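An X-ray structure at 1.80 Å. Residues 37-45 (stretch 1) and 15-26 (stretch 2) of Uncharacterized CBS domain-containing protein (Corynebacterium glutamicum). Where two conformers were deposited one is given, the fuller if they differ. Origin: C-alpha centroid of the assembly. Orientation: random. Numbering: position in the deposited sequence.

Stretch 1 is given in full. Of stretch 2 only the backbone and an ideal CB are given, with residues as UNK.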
# COMPACT_ATOMS: atom_id res chain seq x y z
N ASP A 37 -9.37 3.28 10.53
CA ASP A 37 -9.22 2.61 11.81
C ASP A 37 -8.17 1.51 11.68
O ASP A 37 -8.49 0.31 11.74
CB ASP A 37 -10.57 2.06 12.25
CG ASP A 37 -10.56 1.53 13.68
OD1 ASP A 37 -9.64 1.84 14.46
OD2 ASP A 37 -11.51 0.78 14.02
N TYR A 38 -6.91 1.91 11.48
CA TYR A 38 -5.79 0.98 11.29
C TYR A 38 -4.50 1.76 11.30
O TYR A 38 -4.52 2.99 11.10
CB TYR A 38 -5.94 0.19 9.97
CG TYR A 38 -6.35 1.06 8.80
CD1 TYR A 38 -5.44 1.89 8.18
CD2 TYR A 38 -7.68 1.07 8.34
CE1 TYR A 38 -5.81 2.72 7.11
CE2 TYR A 38 -8.07 1.89 7.26
CZ TYR A 38 -7.12 2.71 6.66
OH TYR A 38 -7.45 3.53 5.60
N GLU A 39 -3.38 1.08 11.54
CA GLU A 39 -2.08 1.76 11.60
C GLU A 39 -0.97 1.03 10.84
O GLU A 39 0.11 1.59 10.64
CB GLU A 39 -1.67 2.05 13.05
CG GLU A 39 -1.33 0.82 13.87
CD GLU A 39 -0.94 1.15 15.30
OE1 GLU A 39 -1.60 1.99 15.94
OE2 GLU A 39 0.04 0.53 15.79
N THR A 40 -1.23 -0.19 10.39
CA THR A 40 -0.25 -0.94 9.60
C THR A 40 -0.77 -1.23 8.21
O THR A 40 -1.98 -1.17 7.95
CB THR A 40 0.17 -2.32 10.21
OG1 THR A 40 -0.91 -3.26 10.13
CG2 THR A 40 0.65 -2.18 11.66
N ILE A 41 0.16 -1.58 7.33
CA ILE A 41 -0.21 -1.94 5.95
C ILE A 41 -1.30 -3.04 5.92
O ILE A 41 -2.29 -2.91 5.18
CB ILE A 41 1.03 -2.27 5.07
CG1 ILE A 41 0.62 -2.43 3.60
CG2 ILE A 41 1.75 -3.52 5.54
CD1 ILE A 41 -0.12 -1.16 2.99
N SER A 42 -1.16 -4.09 6.74
CA SER A 42 -2.19 -5.15 6.73
C SER A 42 -3.54 -4.66 7.22
O SER A 42 -4.58 -5.08 6.71
CB SER A 42 -1.73 -6.39 7.51
OG SER A 42 -0.71 -7.03 6.77
N GLY A 43 -3.52 -3.78 8.21
CA GLY A 43 -4.76 -3.21 8.73
C GLY A 43 -5.51 -2.49 7.61
O GLY A 43 -6.75 -2.59 7.50
N LEU A 44 -4.76 -1.74 6.80
CA LEU A 44 -5.34 -1.03 5.64
C LEU A 44 -5.95 -2.04 4.66
O LEU A 44 -7.07 -1.86 4.17
CB LEU A 44 -4.26 -0.19 4.95
CG LEU A 44 -4.57 0.40 3.56
CD1 LEU A 44 -5.73 1.42 3.63
CD2 LEU A 44 -3.33 1.04 3.00
N LEU A 45 -5.18 -3.09 4.35
CA LEU A 45 -5.63 -4.14 3.44
C LEU A 45 -6.91 -4.82 3.92
O LEU A 45 -7.86 -4.97 3.13
CB LEU A 45 -4.52 -5.18 3.24
CG LEU A 45 -3.26 -4.74 2.53
CD1 LEU A 45 -2.32 -5.94 2.39
CD2 LEU A 45 -3.56 -4.10 1.17
N UNK A 15 9.41 -4.87 -1.22
CA UNK A 15 8.96 -6.02 -0.45
C UNK A 15 8.90 -5.50 0.96
O UNK A 15 9.90 -4.94 1.45
CB UNK A 15 9.87 -7.24 -0.59
N UNK A 16 7.75 -5.65 1.63
CA UNK A 16 7.62 -5.14 3.00
C UNK A 16 6.97 -6.16 3.92
O UNK A 16 6.27 -7.07 3.46
CB UNK A 16 6.81 -3.84 3.01
N UNK A 17 7.20 -6.01 5.22
CA UNK A 17 6.53 -6.82 6.23
C UNK A 17 5.06 -6.48 6.37
O UNK A 17 4.62 -5.36 6.12
CB UNK A 17 7.22 -6.65 7.58
N UNK A 18 4.29 -7.47 6.83
CA UNK A 18 2.84 -7.30 6.96
C UNK A 18 2.44 -6.30 8.02
O UNK A 18 1.33 -5.76 7.95
CB UNK A 18 2.19 -8.65 7.27
N UNK A 19 3.32 -6.05 8.99
CA UNK A 19 3.03 -5.14 10.10
C UNK A 19 3.73 -3.79 9.95
O UNK A 19 3.83 -3.02 10.91
CB UNK A 19 3.44 -5.79 11.42
N UNK A 20 4.17 -3.48 8.74
CA UNK A 20 4.83 -2.21 8.50
C UNK A 20 3.91 -1.02 8.81
O UNK A 20 2.80 -0.96 8.29
CB UNK A 20 5.31 -2.14 7.05
N UNK A 21 4.37 -0.09 9.66
CA UNK A 21 3.56 1.09 9.97
C UNK A 21 3.25 1.88 8.72
O UNK A 21 4.11 2.02 7.84
CB UNK A 21 4.27 1.98 10.99
N UNK A 22 2.02 2.39 8.61
CA UNK A 22 1.63 3.13 7.43
C UNK A 22 2.47 4.37 7.17
O UNK A 22 2.78 4.67 6.02
CB UNK A 22 0.16 3.53 7.55
N UNK A 23 2.84 5.11 8.22
CA UNK A 23 3.69 6.29 7.94
C UNK A 23 5.00 5.93 7.21
O UNK A 23 5.47 6.70 6.39
CB UNK A 23 4.02 7.00 9.25
N UNK A 24 5.55 4.77 7.57
CA UNK A 24 6.77 4.21 7.00
C UNK A 24 6.59 3.88 5.51
O UNK A 24 7.42 4.24 4.67
CB UNK A 24 7.18 2.96 7.77
N UNK A 25 5.49 3.21 5.19
CA UNK A 25 5.12 2.90 3.80
C UNK A 25 4.97 4.21 3.00
O UNK A 25 5.45 4.31 1.87
CB UNK A 25 3.82 2.09 3.75
N UNK A 26 4.24 5.18 3.56
CA UNK A 26 4.07 6.47 2.88
C UNK A 26 5.41 7.15 2.56
O UNK A 26 5.60 7.67 1.46
CB UNK A 26 3.22 7.40 3.74

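Position 15 lies far from stretch 1, so this contact sets no rule for it; the deposited residue is Leu 15. At position 16, in the strand, CA-to-CB points toward stretch 1, yet the ideal CB has nothing of it within 5.5 Å. A long apolar chain could cross that gap to the CG2 methyl of Ile 41. Ile 16 does so, its CD1 lying 3.8 Å from Ile 41 CG2. Position 17 points sideways and opens a type I turn that closes at 20; Asp, Asn or Ser suit it. It is Asp 17, its OD1 hydrogen-bonded elsewhere in the structure.

Position 18 is the tight one. Phi/psi of -68/-23 are open to any residue, but an ideal CB would sit 3.4 Å from Ser 42 OG, so a small residue is favoured. Gly 18 leaves that space free, and its carbonyl O takes two hydrogen bonds, from Ser 42 N (3.2 Å) and Ser 42 OG (2.7 Å), at the first turn of the partner helix. Position 19 points away, so polar residues fit; Asp 19 packs its backbone O 3.4 Å from Thr 40 CG2, while its side chain makes no hydrogen bond to stretch 1.

At position 20 the CB points sideways, 4.1 Å from Ile 41 CG2. The visible backbone O receives a hydrogen bond from Ile 41 N at 2.9 Å, whatever the side chain. Val, Ile or Thr could offer a methyl here, while a hydroxyl could also tie up the turn. Thr 20 does the latter: its OG1 donates to Asp 17 O at 2.7 Å. Position 21 points away and bridges to Thr 40. With phi near -60 and no hydrogen bond from its N to stretch 1, proline is admissible, as are Ser, Thr or Asp at this N-cap position. Pro 21 sits there, its CA making a CA-H...O contact with Glu 39 O at 3.5 Å.

Position 22 binds through its N to Glu 39 O at 2.9 Å, which a proline would forfeit. Its CB starts sideways, but Tyr 38, Ile 41 and Leu 44 offer apolar surface, calling for Leu, Met or Ile. Leu 22 branches between them: CD1 meets the Tyr 38 ring edge at CD1 (3.4 Å), and CD2 lies 3.9 Å from Leu 44 CD2 and 4.1 Å from Ile 41 CD1.

Positions 23 and 24 make no contact and tolerate polar residues: Asp 23 and Glu 24. Position 25 points toward stretch 1, so Val, Ile or Leu would suit; Val 25 places CG2 4.2 Å from Ile 41 CB. Position 26 is Glu 26, out of reach.

Stretch 2 (15-26) LIDGDTPLDEVE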
# COMPACT_ATOMS: atom_id res chain seq x y z
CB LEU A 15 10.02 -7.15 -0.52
CG LEU A 15 9.66 -8.38 0.36
CD1 LEU A 15 8.37 -9.07 -0.09
CD2 LEU A 15 10.84 -9.38 0.38
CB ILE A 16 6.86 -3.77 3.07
CG1 ILE A 16 5.35 -3.98 2.87
CG2 ILE A 16 7.41 -2.77 2.02
CD1 ILE A 16 4.51 -2.68 3.06
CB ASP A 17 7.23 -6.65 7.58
CG ASP A 17 8.61 -7.25 7.59
OD1 ASP A 17 8.95 -7.99 6.64
OD2 ASP A 17 9.36 -6.98 8.55
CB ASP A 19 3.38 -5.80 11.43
CG ASP A 19 4.87 -5.99 11.63
OD1 ASP A 19 5.66 -5.76 10.68
OD2 ASP A 19 5.25 -6.37 12.75
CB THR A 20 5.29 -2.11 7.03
OG1 THR A 20 6.16 -3.22 6.73
CG2 THR A 20 6.06 -0.80 6.81
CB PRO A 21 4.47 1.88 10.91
CG PRO A 21 5.33 0.78 11.59
CD PRO A 21 5.64 -0.10 10.43
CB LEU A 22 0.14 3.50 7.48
CG LEU A 22 -0.73 2.29 7.17
CD1 LEU A 22 -2.18 2.57 7.51
CD2 LEU A 22 -0.58 1.84 5.71
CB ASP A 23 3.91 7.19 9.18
CG ASP A 23 4.62 6.49 10.32
OD1 ASP A 23 4.75 5.25 10.34
OD2 ASP A 23 5.07 7.23 11.22
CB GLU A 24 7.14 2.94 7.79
CG GLU A 24 8.60 2.56 7.79
CD GLU A 24 8.99 1.77 9.04
OE1 GLU A 24 8.91 2.33 10.16
OE2 GLU A 24 9.37 0.58 8.90
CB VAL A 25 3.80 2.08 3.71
CG1 VAL A 25 3.42 1.83 2.24
CG2 VAL A 25 3.96 0.72 4.45
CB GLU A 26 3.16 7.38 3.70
CG GLU A 26 1.74 6.85 3.84
CD GLU A 26 0.89 7.72 4.73
OE1 GLU A 26 1.44 8.46 5.58
OE2 GLU A 26 -0.35 7.67 4.58
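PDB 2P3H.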